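Local coordinates for protein putative secreted endoglycosylceramidase (Rhodococcus hoagii, PDB 6JYZ) that probably hydrolyses the glycosidic bond that joins the sugar head group to ceramide in galactosylceramide-type glycolipids, as an endogalactosylceramidase of glycoside hydrolase family 5, at residues W268-R279 with I313-Y321; A413-F424 with A467-T475. One frame throughout, in Å; residues are numbered along the deposited sequence.

How the contacts relate
Contact 1 belongs to the catalytic family 5 barrel, contact 2 to the C-terminal beta-rich part of the same chain. They do not touch: their centres lie 29 Å apart and their nearest atoms about 12 Å. Contact 1 lies nearer the end of the barrel where family 5 enzymes carry their active site, since S269 OG is hydrogen-bonded to E222, just beyond strand 214-218 and probably a catalytic acid. Contact 2 sits farther out, about 26 Å from the centre of the chain against 16 Å for contact 1, but A413 in it is backbone-bonded to T39 of strand 38-47. The isopropyl alcohol at contact 1 and the ethanediol at contact 2 are probably crystallisation additives.

Contact 1. Residues W268-R279 with I313-Y321; sequences WSAFGFDALPPR and IAVAAADWY. With IPA (isopropyl alcohol), chain D.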
loop_
_atom_site.group_PDB
_atom_site.type_symbol
_atom_site.label_atom_id
_atom_site.label_comp_id
_atom_site.label_asym_id
_atom_site.label_seq_id
_atom_site.Cartn_x
_atom_site.Cartn_y
_atom_site.Cartn_z
ATOM N N TRP A 268 -11.593 -5.073 -7.292
ATOM C CA TRP A 268 -10.420 -5.900 -7.644
ATOM C C TRP A 268 -9.969 -6.693 -6.449
ATOM O O TRP A 268 -9.516 -7.851 -6.597
ATOM C CB TRP A 268 -9.286 -4.983 -8.142
ATOM C CG TRP A 268 -8.178 -5.754 -8.825
ATOM C CD1 TRP A 268 -7.304 -6.659 -8.255
ATOM C CD2 TRP A 268 -7.855 -5.695 -10.215
ATOM N NE1 TRP A 268 -6.464 -7.168 -9.235
ATOM C CE2 TRP A 268 -6.786 -6.608 -10.433
ATOM C CE3 TRP A 268 -8.319 -4.953 -11.292
ATOM C CZ2 TRP A 268 -6.208 -6.777 -11.698
ATOM C CZ3 TRP A 268 -7.755 -5.126 -12.553
ATOM C CH2 TRP A 268 -6.717 -6.049 -12.748
ATOM N N SER A 269 -10.068 -6.138 -5.247
ATOM C CA SER A 269 -9.639 -6.839 -4.042
ATOM C C SER A 269 -10.508 -8.011 -3.666
ATOM O O SER A 269 -10.095 -8.755 -2.730
ATOM C CB SER A 269 -9.593 -5.883 -2.857
ATOM O OG SER A 269 -8.663 -4.867 -3.152
ATOM N N ALA A 270 -11.686 -8.163 -4.275
ATOM C CA ALA A 270 -12.551 -9.327 -4.018
ATOM C C ALA A 270 -12.629 -10.273 -5.201
ATOM O O ALA A 270 -13.059 -11.429 -5.012
ATOM C CB ALA A 270 -13.941 -8.797 -3.698
ATOM N N PHE A 271 -12.237 -9.876 -6.398
ATOM C CA PHE A 271 -12.417 -10.708 -7.577
ATOM C C PHE A 271 -11.123 -10.963 -8.322
ATOM O O PHE A 271 -11.101 -11.892 -9.168
ATOM C CB PHE A 271 -13.386 -10.043 -8.575
ATOM C CG PHE A 271 -14.792 -9.985 -8.023
ATOM C CD1 PHE A 271 -15.578 -11.161 -8.056
ATOM C CD2 PHE A 271 -15.254 -8.922 -7.271
ATOM C CE1 PHE A 271 -16.860 -11.136 -7.504
ATOM C CE2 PHE A 271 -16.517 -8.934 -6.670
ATOM C CZ PHE A 271 -17.296 -10.063 -6.827
ATOM N N GLY A 272 -10.056 -10.173 -8.127
ATOM C CA GLY A 272 -8.820 -10.395 -8.839
ATOM C C GLY A 272 -8.785 -9.725 -10.196
ATOM O O GLY A 272 -7.835 -9.908 -10.967
ATOM N N PHE A 273 -9.846 -8.990 -10.537
ATOM C CA PHE A 273 -9.940 -8.223 -11.768
ATOM C C PHE A 273 -11.112 -7.245 -11.574
ATOM O O PHE A 273 -11.894 -7.401 -10.656
ATOM C CB PHE A 273 -10.124 -9.120 -13.025
ATOM C CG PHE A 273 -11.436 -9.873 -13.025
ATOM C CD1 PHE A 273 -11.554 -11.060 -12.329
ATOM C CD2 PHE A 273 -12.520 -9.411 -13.761
ATOM C CE1 PHE A 273 -12.747 -11.800 -12.363
ATOM C CE2 PHE A 273 -13.700 -10.162 -13.824
ATOM C CZ PHE A 273 -13.814 -11.300 -13.078
ATOM N N ASP A 274 -11.241 -6.316 -12.531
ATOM C CA ASP A 274 -12.285 -5.286 -12.468
ATOM C C ASP A 274 -12.227 -4.541 -13.783
ATOM O O ASP A 274 -11.300 -4.720 -14.585
ATOM C CB ASP A 274 -11.958 -4.318 -11.323
ATOM C CG ASP A 274 -13.053 -3.440 -10.889
ATOM O OD1 ASP A 274 -14.170 -3.451 -11.418
ATOM O OD2 ASP A 274 -12.722 -2.733 -9.867
ATOM N N ALA A 275 -13.245 -3.742 -14.045
ATOM C CA ALA A 275 -13.173 -2.694 -15.074
ATOM C C ALA A 275 -12.050 -1.747 -14.677
ATOM O O ALA A 275 -11.698 -1.602 -13.502
ATOM C CB ALA A 275 -14.482 -1.946 -15.127
ATOM N N LEU A 276 -11.416 -1.144 -15.657
ATOM C CA LEU A 276 -10.234 -0.305 -15.471
ATOM C C LEU A 276 -10.601 1.173 -15.626
ATOM O O LEU A 276 -11.243 1.554 -16.620
ATOM C CB LEU A 276 -9.149 -0.670 -16.473
ATOM C CG LEU A 276 -8.565 -2.059 -16.308
ATOM C CD1 LEU A 276 -7.521 -2.378 -17.325
ATOM C CD2 LEU A 276 -7.952 -2.263 -14.896
ATOM N N PRO A 277 -10.187 2.065 -14.724
ATOM C CA PRO A 277 -10.296 3.502 -14.970
ATOM C C PRO A 277 -9.766 3.880 -16.347
ATOM O O PRO A 277 -8.653 3.491 -16.715
ATOM C CB PRO A 277 -9.444 4.139 -13.835
ATOM C CG PRO A 277 -9.615 3.097 -12.707
ATOM C CD PRO A 277 -9.522 1.777 -13.452
ATOM N N PRO A 278 -10.531 4.573 -17.194
ATOM C CA PRO A 278 -10.090 4.801 -18.573
ATOM C C PRO A 278 -8.745 5.505 -18.626
ATOM O O PRO A 278 -8.444 6.403 -17.860
ATOM C CB PRO A 278 -11.226 5.647 -19.126
ATOM C CG PRO A 278 -12.464 5.152 -18.353
ATOM C CD PRO A 278 -11.968 4.905 -16.961
ATOM N N ARG A 279 -7.945 5.045 -19.581
ATOM C CA ARG A 279 -6.570 5.513 -19.772
ATOM C C ARG A 279 -6.476 6.998 -19.941
ATOM O O ARG A 279 -5.459 7.585 -19.475
ATOM C CB ARG A 279 -6.024 5.039 -21.155
ATOM C CG ARG A 279 -5.736 3.566 -21.165
ATOM C CD ARG A 279 -4.883 3.198 -22.391
ATOM N NE ARG A 279 -5.325 3.258 -23.770
ATOM C CZ ARG A 279 -4.750 2.460 -24.679
ATOM N NH1 ARG A 279 -3.761 1.655 -24.308
ATOM N NH2 ARG A 279 -5.146 2.468 -25.942
ATOM N N ILE A 313 -3.236 -11.168 -14.914
ATOM C CA ILE A 313 -4.282 -10.191 -15.206
ATOM C C ILE A 313 -3.793 -8.785 -14.880
ATOM O O ILE A 313 -3.955 -7.859 -15.649
ATOM C CB ILE A 313 -5.524 -10.554 -14.374
ATOM C CG1 ILE A 313 -6.117 -11.896 -14.846
ATOM C CG2 ILE A 313 -6.555 -9.439 -14.508
ATOM C CD1 ILE A 313 -7.162 -12.490 -13.887
ATOM N N ALA A 314 -3.152 -8.638 -13.705
ATOM C CA ALA A 314 -2.662 -7.325 -13.297
ATOM C C ALA A 314 -1.566 -6.805 -14.225
ATOM O O ALA A 314 -1.504 -5.622 -14.530
ATOM C CB ALA A 314 -2.156 -7.398 -11.869
ATOM N N VAL A 315 -0.668 -7.709 -14.657
ATOM C CA VAL A 315 0.419 -7.338 -15.553
ATOM C C VAL A 315 -0.158 -6.901 -16.915
ATOM O O VAL A 315 0.282 -5.909 -17.499
ATOM C CB VAL A 315 1.385 -8.536 -15.722
ATOM C CG1 VAL A 315 2.342 -8.369 -16.910
ATOM C CG2 VAL A 315 2.181 -8.764 -14.456
ATOM N N ALA A 316 -1.191 -7.617 -17.407
ATOM C CA ALA A 316 -1.791 -7.205 -18.672
ATOM C C ALA A 316 -2.485 -5.858 -18.555
ATOM O O ALA A 316 -2.427 -5.015 -19.450
ATOM C CB ALA A 316 -2.790 -8.253 -19.147
ATOM N N ALA A 317 -3.143 -5.608 -17.422
ATOM C CA ALA A 317 -3.807 -4.303 -17.191
ATOM C C ALA A 317 -2.758 -3.184 -17.149
ATOM O O ALA A 317 -2.912 -2.143 -17.759
ATOM C CB ALA A 317 -4.611 -4.370 -15.904
ATOM N N ALA A 318 -1.640 -3.411 -16.399
ATOM C CA ALA A 318 -0.608 -2.372 -16.319
ATOM C C ALA A 318 -0.028 -2.114 -17.695
ATOM O O ALA A 318 0.238 -0.954 -18.059
ATOM C CB ALA A 318 0.499 -2.829 -15.354
ATOM N N ASP A 319 0.130 -3.143 -18.496
ATOM C CA ASP A 319 0.649 -2.953 -19.853
ATOM C C ASP A 319 -0.299 -2.158 -20.728
ATOM O O ASP A 319 0.146 -1.362 -21.556
ATOM C CB ASP A 319 0.968 -4.325 -20.442
ATOM C CG ASP A 319 1.357 -4.252 -21.909
ATOM O OD1 ASP A 319 2.512 -3.808 -22.134
ATOM O OD2 ASP A 319 0.485 -4.536 -22.769
ATOM N N TRP A 320 -1.604 -2.300 -20.517
ATOM C CA TRP A 320 -2.558 -1.470 -21.240
ATOM C C TRP A 320 -2.359 0.008 -20.956
ATOM O O TRP A 320 -2.504 0.879 -21.826
ATOM C CB TRP A 320 -3.985 -1.942 -20.925
ATOM C CG TRP A 320 -5.075 -1.137 -21.584
ATOM C CD1 TRP A 320 -5.356 -1.153 -22.936
ATOM C CD2 TRP A 320 -6.056 -0.352 -20.918
ATOM N NE1 TRP A 320 -6.492 -0.397 -23.122
ATOM C CE2 TRP A 320 -6.900 0.160 -21.929
ATOM C CE3 TRP A 320 -6.237 0.095 -19.599
ATOM C CZ2 TRP A 320 -7.996 0.993 -21.674
ATOM C CZ3 TRP A 320 -7.335 0.891 -19.330
ATOM C CH2 TRP A 320 -8.209 1.328 -20.342
ATOM N N TYR A 321 -2.028 0.362 -19.703
ATOM C CA TYR A 321 -1.724 1.702 -19.325
ATOM C C TYR A 321 -0.315 2.121 -19.721
ATOM O O TYR A 321 0.032 3.310 -19.562
ATOM C CB TYR A 321 -1.823 1.921 -17.805
ATOM C CG TYR A 321 -3.216 1.870 -17.258
ATOM C CD1 TYR A 321 -4.084 2.951 -17.451
ATOM C CD2 TYR A 321 -3.629 0.791 -16.513
ATOM C CE1 TYR A 321 -5.354 2.945 -16.850
ATOM C CE2 TYR A 321 -4.903 0.750 -15.934
ATOM C CZ TYR A 321 -5.733 1.839 -16.118
ATOM O OH TYR A 321 -6.974 1.810 -15.508
HETATM C C1 IPA D . -10.340 -6.172 -17.784
HETATM C C2 IPA D . -9.631 -7.042 -16.828
HETATM C C3 IPA D . -8.723 -7.985 -17.555
HETATM O O2 IPA D . -8.714 -6.210 -16.130
#
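From F273 to R279 the loop runs alongside helix 307-321 in the same direction, F273 facing I313, L276 facing A317 and R279 facing Y321, with CA atoms 6.2 Å apart at that last pair. W268 starts the contact: its CH2 reaches I313 CG2 at 3.8 Å, while CZ2 lies near A314. Next, L276 CD1 rests against both A317 CB and the W320 ring, 3.6 Å from W320 CE3. The R279 side chain then lies over one face of W320. R279 CG sits 3.4 Å from the centroid of the W320 six-membered ring, a CH-pi contact, and a bend at chi3 (-67°) lays the guanidinium flat on the indole, planes 8° apart, for an off-centre cation-pi contact. The same group turns its edge to the backbone, R279 NH1 donating to W320 O at 2.9 Å in the guanidinium plane. Y321 OH donates to P277 O, 2.7 Å away, on a lone pair in the carbonyl plane; P277 CD packs against the same hydroxyl. A phenylalanine in place of Y321 would probably leave P277 O without this donor and the loop less firmly tied to the helix. The Y321 ring meets F262 edge-to-face and also F289, from two barrel strands. Such packing joins successive beta-alpha units of the (beta/alpha)8 barrel of family 5: the loop leads from strand 259-262 to strand 287-289, and the helix follows on toward strand 326-330.

Contact 2. Residues A413-F424 with A467-T475; sequences APGLTEVATEGF and AAGEYSVTT. With EDO (1,2-ethanediol), chain F.
Y471 and F424 meet edge to edge, Y471 CE1 standing 4.2 Å from F424 CE2, each atom near the plane of the other ring. V473 instead comes over a face of F424: V473 CB lies 4.1 Å from the F424 ring centroid, and CG2 sits by CZ and CE2. With CG between the backbone N and the carbonyl carbon (chi1 57°), the phenylalanine ring extends beside V473, the two side chains pointing the same way. At its far end Y471 reaches P414, its OH donating to P414 O over 2.7 Å. This carbonyl oxygen lies in the plane of the tyrosine ring, at its edge, but the hydroxyl approaches from above the carbonyl plane, 43° out of it. A413 CB rests 3.4 Å from Y471 OH, and P414 CG touches A467 CB. F424, V473 and Y471 face the interior of a C-terminal beta sandwich: F424 and V473 also pack on Y436, F424 and Y471 on I432, both of strand 431-437 in the opposing sheet. Strands 423-428 and 471-475 pair antiparallel, F424 and V473 exchanging two backbone bonds as a hydrogen-bonded pair, with T475 N to E422 O beyond. G423 faces T474 in a non-hydrogen-bonded pair so close, CA to CA 4.3 Å, that a CB on G423 would strike V473 O. A type I turn, A420 to G423, leads back to strand 416-420, where T417 and E418 form a classic bulge opposite R425. Bound ethanediol donates from O1 to E418 OE1 at 2.7 Å, bonds R425 NE as well, and has its O2 3.6 Å from T474 CG2.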
loop_
_atom_site.group_PDB
_atom_site.type_symbol
_atom_site.label_atom_id
_atom_site.label_comp_id
_atom_site.label_asym_id
_atom_site.label_seq_id
_atom_site.Cartn_x
_atom_site.Cartn_y
_atom_site.Cartn_z
ATOM N N ALA A 413 19.115 -2.134 -9.497
ATOM C CA ALA A 413 20.057 -2.830 -10.365
ATOM C C ALA A 413 19.945 -2.276 -11.746
ATOM O O ALA A 413 18.808 -2.128 -12.253
ATOM C CB ALA A 413 19.793 -4.280 -10.371
ATOM N N PRO A 414 21.022 -1.884 -12.420
ATOM C CA PRO A 414 20.919 -1.275 -13.740
ATOM C C PRO A 414 20.541 -2.296 -14.801
ATOM O O PRO A 414 21.133 -3.384 -14.896
ATOM C CB PRO A 414 22.344 -0.729 -14.022
ATOM C CG PRO A 414 23.177 -1.630 -13.274
ATOM C CD PRO A 414 22.434 -2.023 -11.977
ATOM N N GLY A 415 19.546 -2.029 -15.626
ATOM C CA GLY A 415 19.178 -2.949 -16.695
ATOM C C GLY A 415 18.798 -4.302 -16.142
ATOM O O GLY A 415 19.076 -5.298 -16.800
ATOM N N LEU A 416 18.083 -4.415 -15.008
ATOM C CA LEU A 416 17.659 -5.696 -14.488
ATOM C C LEU A 416 16.845 -6.446 -15.527
ATOM O O LEU A 416 15.928 -5.864 -16.124
ATOM C CB LEU A 416 16.793 -5.414 -13.260
ATOM C CG LEU A 416 16.329 -6.611 -12.486
ATOM C CD1 LEU A 416 17.479 -7.369 -11.793
ATOM C CD2 LEU A 416 15.307 -6.149 -11.442
ATOM N N THR A 417 17.137 -7.733 -15.718
ATOM C CA THR A 417 16.372 -8.559 -16.656
ATOM C C THR A 417 15.685 -9.721 -15.990
ATOM O O THR A 417 14.646 -10.154 -16.542
ATOM C CB THR A 417 17.203 -9.016 -17.860
ATOM O OG1 THR A 417 18.286 -9.763 -17.322
ATOM C CG2 THR A 417 17.691 -7.869 -18.732
ATOM N N GLU A 418 16.197 -10.295 -14.916
ATOM C CA GLU A 418 15.583 -11.467 -14.348
ATOM C C GLU A 418 15.848 -11.464 -12.861
ATOM O O GLU A 418 16.955 -11.137 -12.407
ATOM C CB GLU A 418 16.240 -12.723 -14.932
ATOM C CG GLU A 418 15.867 -13.034 -16.349
ATOM C CD GLU A 418 16.415 -14.356 -16.892
ATOM O OE1 GLU A 418 16.681 -15.277 -16.082
ATOM O OE2 GLU A 418 16.563 -14.450 -18.138
ATOM N N VAL A 419 14.866 -11.879 -12.094
ATOM C CA VAL A 419 14.936 -12.052 -10.682
ATOM C C VAL A 419 14.356 -13.406 -10.332
ATOM O O VAL A 419 13.209 -13.694 -10.747
ATOM C CB VAL A 419 14.134 -10.954 -9.923
ATOM C CG1 VAL A 419 14.271 -11.125 -8.440
ATOM C CG2 VAL A 419 14.608 -9.582 -10.353
ATOM N N ALA A 420 15.083 -14.217 -9.600
ATOM C CA ALA A 420 14.667 -15.563 -9.228
ATOM C C ALA A 420 15.103 -15.836 -7.817
ATOM O O ALA A 420 15.803 -15.037 -7.148
ATOM C CB ALA A 420 15.216 -16.579 -10.216
ATOM N N THR A 421 14.669 -16.977 -7.245
ATOM C CA THR A 421 15.004 -17.317 -5.890
ATOM C C THR A 421 16.540 -17.398 -5.690
ATOM O O THR A 421 17.025 -16.893 -4.679
ATOM C CB THR A 421 14.354 -18.632 -5.468
ATOM O OG1 THR A 421 12.941 -18.368 -5.535
ATOM C CG2 THR A 421 14.680 -18.968 -4.048
ATOM N N GLU A 422 17.225 -17.899 -6.689
ATOM C CA GLU A 422 18.691 -18.055 -6.621
ATOM C C GLU A 422 19.441 -16.796 -6.974
ATOM O O GLU A 422 20.678 -16.839 -6.930
ATOM C CB GLU A 422 19.123 -19.148 -7.589
ATOM C CG GLU A 422 18.627 -18.950 -9.020
ATOM C CD GLU A 422 17.213 -19.409 -9.511
ATOM O OE1 GLU A 422 16.134 -19.665 -8.673
ATOM O OE2 GLU A 422 17.137 -19.546 -10.797
ATOM N N GLY A 423 18.822 -15.727 -7.406
ATOM C CA GLY A 423 19.523 -14.469 -7.582
ATOM C C GLY A 423 19.008 -13.732 -8.792
ATOM O O GLY A 423 17.844 -13.874 -9.210
ATOM N N PHE A 424 19.802 -12.842 -9.371
ATOM C CA PHE A 424 19.313 -11.884 -10.356
ATOM C C PHE A 424 20.347 -11.566 -11.396
ATOM O O PHE A 424 21.555 -11.876 -11.162
ATOM C CB PHE A 424 18.785 -10.565 -9.717
ATOM C CG PHE A 424 19.843 -9.859 -8.860
ATOM C CD1 PHE A 424 20.073 -10.178 -7.544
ATOM C CD2 PHE A 424 20.577 -8.855 -9.464
ATOM C CE1 PHE A 424 21.050 -9.503 -6.811
ATOM C CE2 PHE A 424 21.555 -8.176 -8.718
ATOM C CZ PHE A 424 21.800 -8.498 -7.429
ATOM N N ALA A 467 28.312 -2.601 -12.042
ATOM C CA ALA A 467 28.123 -3.309 -13.293
ATOM C C ALA A 467 28.459 -2.372 -14.436
ATOM O O ALA A 467 28.267 -1.152 -14.308
ATOM C CB ALA A 467 26.658 -3.775 -13.388
ATOM N N ALA A 468 28.836 -2.954 -15.577
ATOM C CA ALA A 468 29.140 -2.190 -16.782
ATOM C C ALA A 468 28.873 -3.044 -18.003
ATOM O O ALA A 468 29.655 -3.166 -18.934
ATOM C CB ALA A 468 30.580 -1.717 -16.703
ATOM N N GLY A 469 27.712 -3.691 -18.056
ATOM C CA GLY A 469 27.368 -4.621 -19.126
ATOM C C GLY A 469 26.543 -5.775 -18.535
ATOM O O GLY A 469 25.846 -5.587 -17.513
ATOM N N GLU A 470 26.624 -6.951 -19.117
ATOM C CA GLU A 470 25.930 -8.103 -18.574
ATOM C C GLU A 470 26.483 -8.408 -17.199
ATOM O O GLU A 470 27.736 -8.433 -17.020
ATOM C CB GLU A 470 26.132 -9.336 -19.444
ATOM C CG GLU A 470 25.378 -9.305 -20.766
ATOM C CD GLU A 470 25.355 -10.665 -21.482
ATOM O OE1 GLU A 470 26.119 -11.565 -21.096
ATOM O OE2 GLU A 470 24.578 -10.775 -22.430
ATOM N N TYR A 471 25.679 -8.829 -16.259
ATOM C CA TYR A 471 26.111 -9.235 -14.949
ATOM C C TYR A 471 25.154 -10.210 -14.304
ATOM O O TYR A 471 23.979 -10.273 -14.738
ATOM C CB TYR A 471 26.313 -8.038 -14.016
ATOM C CG TYR A 471 25.001 -7.304 -13.740
ATOM C CD1 TYR A 471 24.172 -7.699 -12.672
ATOM C CD2 TYR A 471 24.569 -6.306 -14.583
ATOM C CE1 TYR A 471 22.911 -7.104 -12.520
ATOM C CE2 TYR A 471 23.325 -5.674 -14.412
ATOM C CZ TYR A 471 22.519 -6.122 -13.398
ATOM O OH TYR A 471 21.291 -5.464 -13.229
ATOM N N SER A 472 25.579 -10.919 -13.305
ATOM C CA SER A 472 24.659 -11.731 -12.537
ATOM C C SER A 472 25.187 -11.847 -11.137
ATOM O O SER A 472 26.405 -11.778 -10.871
ATOM C CB SER A 472 24.383 -13.068 -13.164
ATOM O OG SER A 472 25.646 -13.822 -13.207
ATOM N N VAL A 473 24.302 -12.055 -10.185
ATOM C CA VAL A 473 24.632 -12.292 -8.796
ATOM C C VAL A 473 23.787 -13.453 -8.348
ATOM O O VAL A 473 22.532 -13.310 -8.240
ATOM C CB VAL A 473 24.413 -11.073 -7.862
ATOM C CG1 VAL A 473 24.838 -11.447 -6.466
ATOM C CG2 VAL A 473 25.115 -9.856 -8.395
ATOM N N THR A 474 24.343 -14.640 -8.130
ATOM C CA THR A 474 23.550 -15.836 -7.890
ATOM C C THR A 474 24.115 -16.553 -6.679
ATOM O O THR A 474 25.247 -16.383 -6.190
ATOM C CB THR A 474 23.200 -16.570 -9.216
ATOM O OG1 THR A 474 24.398 -16.998 -9.808
ATOM C CG2 THR A 474 22.547 -15.789 -10.347
ATOM N N THR A 475 23.274 -17.344 -6.049
ATOM C CA THR A 475 23.833 -18.340 -5.124
ATOM C C THR A 475 24.584 -19.478 -5.824
ATOM O O THR A 475 24.257 -19.974 -6.919
ATOM C CB THR A 475 22.753 -18.961 -4.251
ATOM O OG1 THR A 475 21.905 -19.625 -5.149
ATOM C CG2 THR A 475 21.854 -17.869 -3.692
HETATM C C1 EDO F . 17.964 -15.380 -12.667
HETATM O O1 EDO F . 18.357 -15.150 -14.016
HETATM C C2 EDO F . 19.140 -15.868 -11.952
HETATM O O2 EDO F . 19.932 -16.825 -12.637
#